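Angiotensin-converting enzyme (Anopheles gambiae, PDB 6S1Y) probably cleaves dipeptides from the C-terminal ends of peptides, as a zinc metallopeptidase of the angiotensin-converting enzyme family. Local coordinates at residues I22-Q33 with F59-L70. Residues are numbered along the deposited sequence; the frame is centred on the assembly and turned at random.
Sequences IEQRYQQTKAHQ and FAEVAKAVAEEL
Phe59 packs as a knob into a hole formed by Tyr26, Thr29, Lys30 and Gln33. Helices 12-42 and 46-70 form an antiparallel hairpin, with the axes of 22-33 and 59-70 9.5 Å apart and 161° between their directions. As in other ACE-family enzymes, these N-terminal helices probably form part of the lid over the active-site cleft.

From CB, which points toward helix 12-42, the Phe59 side chain goes on with CG anti to the backbone N, which carries the ring across. CG and CD2 lie near the side-chain oxygen OE1 of Gln33. CD1 meets Thr29 OG1 at 3.4 Å, at the ring edge. CE1 rests on Lys30 CB at 3.7 Å and also stands over the centre of the Tyr26 ring. CZ reaches Tyr26 CZ at 3.4 Å. The pair is T-shaped: the edge of Phe59 points at the face of Tyr26, with the planes at 73°.

One turn beyond Phe59, Val62 CG2 meets Thr29 CG2 tip to tip. Further along, Ile22 CG2 presses between the two methyls of Val66, tight against CG1 at 3.3 Å. Ile22 CD1 packs against Leu70 CD2 at 3.8 Å, the two side chains running in opposite directions. Leu90 of helix 81-90 touches both Tyr26 and Leu70.

A salt bridge lies beside this apolar seam. The guanidinium of Arg25 and the carboxylate of Glu69 lie in nearly parallel planes, slightly offset. Val66 CG2 lies over one guanidinium face. NH1 of Arg25 makes a weak, bent hydrogen bond to Glu69 OE1, 2.6 Å long with 128° at the hydrogen.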
loop_
_atom_site.group_PDB
_atom_site.type_symbol
_atom_site.label_atom_id
_atom_site.label_comp_id
_atom_site.label_asym_id
_atom_site.label_seq_id
_atom_site.Cartn_x
_atom_site.Cartn_y
_atom_site.Cartn_z
ATOM N N ILE A 22 -2.391 9.455 -31.739
ATOM C CA ILE A 22 -3.340 9.329 -30.639
ATOM C C ILE A 22 -2.602 9.320 -29.305
ATOM O O ILE A 22 -3.009 9.993 -28.352
ATOM C CB ILE A 22 -4.204 8.068 -30.827
ATOM C CG1 ILE A 22 -5.048 8.191 -32.103
ATOM C CG2 ILE A 22 -5.093 7.856 -29.616
ATOM C CD1 ILE A 22 -5.915 6.980 -32.410
ATOM N N GLU A 23 -1.494 8.576 -29.224
ATOM C CA GLU A 23 -0.734 8.485 -27.984
ATOM C C GLU A 23 -0.340 9.861 -27.458
ATOM O O GLU A 23 -0.437 10.124 -26.254
ATOM C CB GLU A 23 0.521 7.633 -28.196
ATOM C CG GLU A 23 0.255 6.140 -28.298
ATOM C CD GLU A 23 1.479 5.353 -28.736
ATOM O OE1 GLU A 23 2.504 5.974 -29.108
ATOM O OE2 GLU A 23 1.414 4.107 -28.707
ATOM N N GLN A 24 0.126 10.746 -28.339
ATOM C CA GLN A 24 0.551 12.066 -27.886
ATOM C C GLN A 24 -0.642 12.893 -27.432
ATOM O O GLN A 24 -0.556 13.631 -26.445
ATOM C CB GLN A 24 1.312 12.786 -28.997
ATOM C CG GLN A 24 2.413 11.958 -29.655
ATOM C CD GLN A 24 3.484 11.483 -28.679
ATOM O OE1 GLN A 24 3.758 12.132 -27.661
ATOM N NE2 GLN A 24 4.097 10.341 -28.988
ATOM N N ARG A 25 -1.761 12.791 -28.148
ATOM C CA ARG A 25 -2.998 13.422 -27.701
ATOM C C ARG A 25 -3.374 12.941 -26.303
ATOM O O ARG A 25 -3.567 13.748 -25.385
ATOM C CB ARG A 25 -4.105 13.116 -28.716
ATOM C CG ARG A 25 -5.121 14.217 -28.943
ATOM C CD ARG A 25 -5.470 14.333 -30.426
ATOM N NE ARG A 25 -6.068 13.113 -30.964
ATOM C CZ ARG A 25 -7.344 12.767 -30.804
ATOM N NH1 ARG A 25 -7.796 11.645 -31.337
ATOM N NH2 ARG A 25 -8.171 13.539 -30.108
ATOM N N TYR A 26 -3.456 11.619 -26.120
ATOM C CA TYR A 26 -3.802 11.039 -24.819
ATOM C C TYR A 26 -2.845 11.524 -23.736
ATOM O O TYR A 26 -3.268 11.969 -22.668
ATOM C CB TYR A 26 -3.775 9.506 -24.940
ATOM C CG TYR A 26 -4.511 8.690 -23.897
ATOM C CD1 TYR A 26 -5.837 8.323 -24.081
ATOM C CD2 TYR A 26 -3.858 8.226 -22.758
ATOM C CE1 TYR A 26 -6.503 7.547 -23.138
ATOM C CE2 TYR A 26 -4.516 7.455 -21.810
ATOM C CZ TYR A 26 -5.835 7.114 -22.008
ATOM O OH TYR A 26 -6.499 6.339 -21.078
ATOM N N GLN A 27 -1.545 11.479 -24.015
ATOM C CA GLN A 27 -0.555 11.826 -23.004
ATOM C C GLN A 27 -0.704 13.267 -22.522
ATOM O O GLN A 27 -0.561 13.550 -21.323
ATOM C CB GLN A 27 0.847 11.594 -23.564
ATOM C CG GLN A 27 1.950 12.066 -22.662
ATOM C CD GLN A 27 3.310 11.611 -23.137
ATOM O OE1 GLN A 27 3.425 10.829 -24.076
ATOM N NE2 GLN A 27 4.350 12.089 -22.477
ATOM N N GLN A 28 -1.002 14.192 -23.432
ATOM C CA GLN A 28 -1.050 15.597 -23.046
ATOM C C GLN A 28 -2.256 15.908 -22.164
ATOM O O GLN A 28 -2.123 16.638 -21.172
ATOM C CB GLN A 28 -1.025 16.477 -24.298
ATOM C CG GLN A 28 0.308 16.345 -25.039
ATOM C CD GLN A 28 0.455 17.291 -26.220
ATOM O OE1 GLN A 28 0.036 18.454 -26.168
ATOM N NE2 GLN A 28 1.066 16.794 -27.298
ATOM N N THR A 29 -3.435 15.371 -22.485
ATOM C CA THR A 29 -4.568 15.632 -21.608
ATOM C C THR A 29 -4.442 14.852 -20.301
ATOM O O THR A 29 -4.882 15.336 -19.254
ATOM C CB THR A 29 -5.899 15.317 -22.303
ATOM O OG1 THR A 29 -5.891 13.968 -22.784
ATOM C CG2 THR A 29 -6.123 16.276 -23.456
ATOM N N LYS A 30 -3.821 13.667 -20.325
ATOM C CA LYS A 30 -3.640 12.952 -19.069
ATOM C C LYS A 30 -2.675 13.703 -18.160
ATOM O O LYS A 30 -2.854 13.720 -16.933
ATOM C CB LYS A 30 -3.141 11.528 -19.292
ATOM C CG LYS A 30 -3.413 10.627 -18.071
ATOM C CD LYS A 30 -2.567 9.351 -18.088
ATOM C CE LYS A 30 -2.894 8.415 -16.911
ATOM N NZ LYS A 30 -3.746 7.249 -17.349
ATOM N N ALA A 31 -1.667 14.349 -18.744
ATOM C CA ALA A 31 -0.764 15.172 -17.948
ATOM C C ALA A 31 -1.498 16.374 -17.388
ATOM O O ALA A 31 -1.390 16.676 -16.201
ATOM C CB ALA A 31 0.435 15.610 -18.787
ATOM N N HIS A 32 -2.261 17.075 -18.227
ATOM C CA HIS A 32 -3.041 18.203 -17.727
ATOM C C HIS A 32 -3.931 17.760 -16.575
ATOM O O HIS A 32 -4.058 18.452 -15.565
ATOM C CB HIS A 32 -3.871 18.806 -18.863
ATOM C CG HIS A 32 -4.646 20.023 -18.466
ATOM N ND1 HIS A 32 -6.022 20.025 -18.353
ATOM C CD2 HIS A 32 -4.238 21.272 -18.136
ATOM C CE1 HIS A 32 -6.429 21.225 -17.976
ATOM N NE2 HIS A 32 -5.366 21.999 -17.836
ATOM N N GLN A 33 -4.519 16.578 -16.690
ATOM C CA GLN A 33 -5.410 16.102 -15.643
ATOM C C GLN A 33 -4.636 15.774 -14.372
ATOM O O GLN A 33 -5.033 16.177 -13.272
ATOM C CB GLN A 33 -6.175 14.895 -16.169
ATOM C CG GLN A 33 -7.156 14.336 -15.199
ATOM C CD GLN A 33 -6.749 12.968 -14.771
ATOM O OE1 GLN A 33 -7.081 11.974 -15.427
ATOM N NE2 GLN A 33 -5.995 12.897 -13.669
ATOM N N PHE A 59 -10.265 15.154 -19.987
ATOM C CA PHE A 59 -9.586 13.926 -20.366
ATOM C C PHE A 59 -10.595 12.845 -20.722
ATOM O O PHE A 59 -10.376 12.059 -21.648
ATOM C CB PHE A 59 -8.672 13.452 -19.243
ATOM C CG PHE A 59 -8.096 12.095 -19.489
ATOM C CD1 PHE A 59 -7.030 11.929 -20.346
ATOM C CD2 PHE A 59 -8.639 10.981 -18.881
ATOM C CE1 PHE A 59 -6.504 10.676 -20.582
ATOM C CE2 PHE A 59 -8.124 9.727 -19.117
ATOM C CZ PHE A 59 -7.050 9.577 -19.964
ATOM N N ALA A 60 -11.713 12.802 -19.994
ATOM C CA ALA A 60 -12.736 11.796 -20.251
ATOM C C ALA A 60 -13.261 11.907 -21.678
ATOM O O ALA A 60 -13.422 10.894 -22.367
ATOM C CB ALA A 60 -13.883 11.943 -19.241
ATOM N N GLU A 61 -13.528 13.132 -22.134
ATOM C CA GLU A 61 -13.898 13.354 -23.528
ATOM C C GLU A 61 -12.833 12.792 -24.465
ATOM O O GLU A 61 -13.123 11.974 -25.337
ATOM C CB GLU A 61 -14.100 14.847 -23.784
ATOM C CG GLU A 61 -15.433 15.391 -23.323
ATOM C CD GLU A 61 -15.494 16.915 -23.370
ATOM O OE1 GLU A 61 -14.973 17.511 -24.337
ATOM O OE2 GLU A 61 -16.064 17.519 -22.432
ATOM N N VAL A 62 -11.582 13.225 -24.300
ATOM C CA VAL A 62 -10.494 12.754 -25.153
ATOM C C VAL A 62 -10.488 11.231 -25.227
ATOM O O VAL A 62 -10.386 10.645 -26.311
ATOM C CB VAL A 62 -9.146 13.301 -24.643
ATOM C CG1 VAL A 62 -7.982 12.651 -25.389
ATOM C CG2 VAL A 62 -9.087 14.838 -24.758
ATOM N N ALA A 63 -10.599 10.561 -24.069
ATOM C CA ALA A 63 -10.481 9.100 -24.058
ATOM C C ALA A 63 -11.652 8.442 -24.774
ATOM O O ALA A 63 -11.481 7.395 -25.412
ATOM C CB ALA A 63 -10.378 8.573 -22.623
ATOM N N LYS A 64 -12.840 9.033 -24.697
ATOM C CA LYS A 64 -13.975 8.508 -25.452
ATOM C C LYS A 64 -13.711 8.583 -26.956
ATOM O O LYS A 64 -13.956 7.621 -27.693
ATOM C CB LYS A 64 -15.246 9.264 -25.098
ATOM C CG LYS A 64 -15.920 8.844 -23.800
ATOM C CD LYS A 64 -17.156 9.696 -23.570
ATOM C CE LYS A 64 -17.618 9.671 -22.127
ATOM N NZ LYS A 64 -17.711 11.053 -21.561
ATOM N N ALA A 65 -13.219 9.733 -27.426
ATOM C CA ALA A 65 -12.911 9.901 -28.843
ATOM C C ALA A 65 -11.816 8.946 -29.286
ATOM O O ALA A 65 -11.916 8.318 -30.348
ATOM C CB ALA A 65 -12.484 11.341 -29.115
ATOM N N VAL A 66 -10.754 8.829 -28.486
ATOM C CA VAL A 66 -9.686 7.886 -28.799
ATOM C C VAL A 66 -10.241 6.478 -28.929
ATOM O O VAL A 66 -9.863 5.730 -29.835
ATOM C CB VAL A 66 -8.585 7.951 -27.722
ATOM C CG1 VAL A 66 -7.673 6.739 -27.830
ATOM C CG2 VAL A 66 -7.805 9.247 -27.847
ATOM N N ALA A 67 -11.138 6.088 -28.020
ATOM C CA ALA A 67 -11.640 4.719 -28.031
ATOM C C ALA A 67 -12.434 4.442 -29.298
ATOM O O ALA A 67 -12.308 3.369 -29.898
ATOM C CB ALA A 67 -12.503 4.455 -26.797
ATOM N N GLU A 68 -13.268 5.395 -29.714
ATOM C CA GLU A 68 -13.995 5.232 -30.967
ATOM C C GLU A 68 -13.043 5.236 -32.160
ATOM O O GLU A 68 -13.113 4.359 -33.026
ATOM C CB GLU A 68 -15.038 6.333 -31.111
ATOM C CG GLU A 68 -15.964 6.130 -32.288
ATOM C CD GLU A 68 -16.991 7.234 -32.402
ATOM O OE1 GLU A 68 -16.963 7.975 -33.412
ATOM O OE2 GLU A 68 -17.814 7.368 -31.469
ATOM N N GLU A 69 -12.135 6.214 -32.213
ATOM C CA GLU A 69 -11.182 6.268 -33.313
ATOM C C GLU A 69 -10.453 4.945 -33.498
ATOM O O GLU A 69 -10.038 4.615 -34.613
ATOM C CB GLU A 69 -10.166 7.388 -33.082
ATOM C CG GLU A 69 -10.711 8.782 -33.321
ATOM C CD GLU A 69 -9.665 9.860 -33.078
ATOM O OE1 GLU A 69 -10.021 10.941 -32.540
ATOM O OE2 GLU A 69 -8.483 9.615 -33.413
ATOM N N LEU A 70 -10.289 4.173 -32.429
ATOM C CA LEU A 70 -9.517 2.944 -32.498
ATOM C C LEU A 70 -10.345 1.732 -32.897
ATOM O O LEU A 70 -9.769 0.694 -33.239
ATOM C CB LEU A 70 -8.842 2.679 -31.155
ATOM C CG LEU A 70 -7.696 3.639 -30.856
ATOM C CD1 LEU A 70 -7.329 3.572 -29.388
ATOM C CD2 LEU A 70 -6.494 3.324 -31.736
#